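Local coordinates for protein transcriptional regulator (Rhodococcus jostii, PDB 5CYV) that binds p-coumaroyl-CoA and, as a dimeric MarR-family transcriptional regulator of p-hydroxycinnamate metabolism, probably binds DNA, at residues B[43-48]-B[56-61]. Sequence-based numbering, arbitrary orientation.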
ATOM      1  N   LEU B  43      -9.437  15.011   4.889  1.00 15.26           N
ATOM      2  CA  LEU B  43     -10.446  15.922   4.317  1.00 15.27           C
ATOM      3  C   LEU B  43     -11.685  15.125   3.864  1.00 17.35           C
ATOM      4  O   LEU B  43     -12.848  15.511   4.145  1.00 17.26           O
ATOM      5  CB  LEU B  43      -9.813  16.739   3.188  1.00 16.40           C
ATOM      6  CG  LEU B  43     -10.831  17.683   2.534  1.00 17.15           C
ATOM      7  CD1 LEU B  43     -11.393  18.685   3.556  1.00 18.37           C
ATOM      8  CD2 LEU B  43     -10.141  18.458   1.404  1.00 19.68           C
ATOM      9  N   VAL B  44     -11.467  13.998   3.166  1.00 15.62           N
ATOM     10  CA  VAL B  44     -12.571  13.187   2.694  1.00 18.06           C
ATOM     11  C   VAL B  44     -13.384  12.689   3.882  1.00 16.92           C
ATOM     12  O   VAL B  44     -14.635  12.755   3.902  1.00 18.21           O
ATOM     13  CB  VAL B  44     -12.041  12.040   1.892  1.00 18.23           C
ATOM     14  CG1 VAL B  44     -13.131  10.961   1.695  1.00 21.76           C
ATOM     15  CG2 VAL B  44     -11.565  12.586   0.551  1.00 19.18           C
ATOM     16  N   LEU B  45     -12.681  12.235   4.922  1.00 15.98           N
ATOM     17  CA  LEU B  45     -13.412  11.656   6.063  1.00 16.97           C
ATOM     18  C   LEU B  45     -14.187  12.728   6.826  1.00 18.52           C
ATOM     19  O   LEU B  45     -15.297  12.455   7.313  1.00 21.64           O
ATOM     20  CB  LEU B  45     -12.443  10.900   7.005  1.00 17.26           C
ATOM     21  CG  LEU B  45     -11.887   9.624   6.364  1.00 17.94           C
ATOM     22  CD1 LEU B  45     -10.690   9.123   7.167  1.00 17.94           C
ATOM     23  CD2 LEU B  45     -12.909   8.519   6.270  1.00 20.57           C
ATOM     24  N   ALA B  46     -13.679  13.936   6.868  1.00 17.48           N
ATOM     25  CA  ALA B  46     -14.424  15.027   7.490  1.00 18.14           C
ATOM     26  C   ALA B  46     -15.666  15.360   6.672  1.00 22.28           C
ATOM     27  O   ALA B  46     -16.725  15.613   7.239  1.00 21.60           O
ATOM     28  CB  ALA B  46     -13.539  16.253   7.647  1.00 19.15           C
ATOM     29  N   CYS B  47     -15.497  15.376   5.343  1.00 18.26           N
ATOM     30  CA  CYS B  47     -16.636  15.784   4.490  1.00 19.86           C
ATOM     31  C   CYS B  47     -17.788  14.773   4.553  1.00 22.10           C
ATOM     32  O   CYS B  47     -18.938  15.117   4.264  1.00 23.47           O
ATOM     33  CB  CYS B  47     -16.174  15.987   3.051  1.00 19.84           C
ATOM     34  SG  CYS B  47     -15.185  17.503   2.842  1.00 21.40           S
ATOM     35  N   GLU B  48     -17.466  13.505   4.854  1.00 20.23           N
ATOM     36  CA  GLU B  48     -18.505  12.481   4.886  1.00 21.69           C
ATOM     37  C   GLU B  48     -19.549  12.721   5.977  1.00 25.25           C
ATOM     38  O   GLU B  48     -20.595  12.101   5.927  1.00 26.48           O
ATOM     39  CB  GLU B  48     -17.905  11.094   5.081  1.00 22.63           C
ATOM     40  CG  GLU B  48     -17.166  10.652   3.833  1.00 23.72           C
ATOM     41  CD  GLU B  48     -16.392   9.327   4.010  1.00 27.20           C
ATOM     42  OE1 GLU B  48     -16.451   8.709   5.112  1.00 25.65           O
ATOM     43  OE2 GLU B  48     -15.745   8.920   2.991  1.00 23.64           O
ATOM     44  N   ARG B  56     -10.267  10.260  16.553  1.00 23.67           N
ATOM     45  CA  ARG B  56     -10.030   8.831  16.773  1.00 23.39           C
ATOM     46  C   ARG B  56     -10.615   8.004  15.657  1.00 22.63           C
ATOM     47  O   ARG B  56      -9.995   7.027  15.251  1.00 23.83           O
ATOM     48  CB  ARG B  56     -10.597   8.401  18.116  1.00 23.79           C
ATOM     49  CG  ARG B  56      -9.729   8.931  19.260  1.00 42.65           C
ATOM     50  CD  ARG B  56     -10.373   8.619  20.614  1.00 57.88           C
ATOM     51  NE  ARG B  56      -9.761   9.308  21.755  1.00 61.21           N
ATOM     52  CZ  ARG B  56      -8.826   8.780  22.543  1.00 72.03           C
ATOM     53  NH1 ARG B  56      -8.383   7.550  22.316  1.00 73.81           N
ATOM     54  NH2 ARG B  56      -8.340   9.476  23.571  1.00 74.32           N
ATOM     55  N   GLY B  57     -11.768   8.403  15.135  1.00 23.17           N
ATOM     56  CA  GLY B  57     -12.382   7.760  13.981  1.00 22.35           C
ATOM     57  C   GLY B  57     -11.517   7.873  12.736  1.00 21.76           C
ATOM     58  O   GLY B  57     -11.390   6.893  11.946  1.00 22.04           O
ATOM     59  N   VAL B  58     -10.981   9.062  12.515  1.00 20.06           N
ATOM     60  CA  VAL B  58     -10.104   9.239  11.379  1.00 18.33           C
ATOM     61  C   VAL B  58      -8.883   8.334  11.471  1.00 20.37           C
ATOM     62  O   VAL B  58      -8.513   7.636  10.481  1.00 19.29           O
ATOM     63  CB  VAL B  58      -9.651  10.707  11.318  1.00 19.66           C
ATOM     64  CG1 VAL B  58      -8.570  10.884  10.232  1.00 24.08           C
ATOM     65  CG2 VAL B  58     -10.856  11.549  10.984  1.00 23.06           C
ATOM     66  N   ALA B  59      -8.280   8.326  12.662  1.00 19.94           N
ATOM     67  CA  ALA B  59      -7.085   7.524  12.895  1.00 20.81           C
ATOM     68  C   ALA B  59      -7.338   6.047  12.646  1.00 22.06           C
ATOM     69  O   ALA B  59      -6.548   5.382  11.983  1.00 22.73           O
ATOM     70  CB  ALA B  59      -6.579   7.738  14.353  1.00 24.41           C
ATOM     71  N   ALA B  60      -8.468   5.543  13.127  1.00 22.61           N
ATOM     72  CA  ALA B  60      -8.820   4.129  13.029  1.00 22.86           C
ATOM     73  C   ALA B  60      -9.047   3.790  11.555  1.00 21.57           C
ATOM     74  O   ALA B  60      -8.596   2.728  11.077  1.00 21.51           O
ATOM     75  CB  ALA B  60     -10.070   3.837  13.847  1.00 24.48           C
ATOM     76  N   THR B  61      -9.700   4.697  10.825  1.00 19.72           N
ATOM     77  CA  THR B  61      -9.930   4.399   9.396  1.00 18.91           C
ATOM     78  C   THR B  61      -8.626   4.351   8.619  1.00 19.26           C
ATOM     79  O   THR B  61      -8.436   3.488   7.765  1.00 20.12           O
ATOM     80  CB  THR B  61     -10.882   5.427   8.758  1.00 22.13           C
ATOM     81  OG1 THR B  61     -12.154   5.356   9.406  1.00 23.73           O
ATOM     82  CG2 THR B  61     -11.084   5.154   7.265  1.00 22.00           C
TER
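The carbonyl O of G57 accepts a hydrogen bond from the backbone N of T61 at 3.0 Å, and the hydroxyl OG1 of T61 lies 3.1 Å from the same G57 O. T61 is one of two residues of helix 55-62 that touch L45 of helix 37-47. Both helices belong to the winged helix-turn-helix domain of the MarR family, and both precede helix 70-78 in the chain. No hydrogen bond crosses between 43-48 and 56-61; the contact is apolar.

From 43-48, L45 alone makes the contact. Its CG is anti to the carbonyl carbon (chi1 -69°), and its two methyls are directed at the other helix. L45 and T61 meet tip to tip. CD2 of L45 is 4.0 Å from CG2 of T61, and CD1 of L45 is also 4.0 Å from CG2 of T61. The T61 methyl thus faces both branches of the leucine, while OG1 stays beside its own helix backbone. V58 adds a second contact from one turn earlier. The nearest CA atoms across the contact are those of L45 and V58, 6.7 Å apart. V58 also packs on V53 and I69.

The second subunit closes in nearby. L7 of that subunit packs on L45, and F13 of that subunit packs on T61. The O of T61 accepts a hydrogen bond from R17 NE of the second subunit. On V58, CG1 is anti to the backbone N (chi1 172°) and ends 4.1 Å from CD1 of L45.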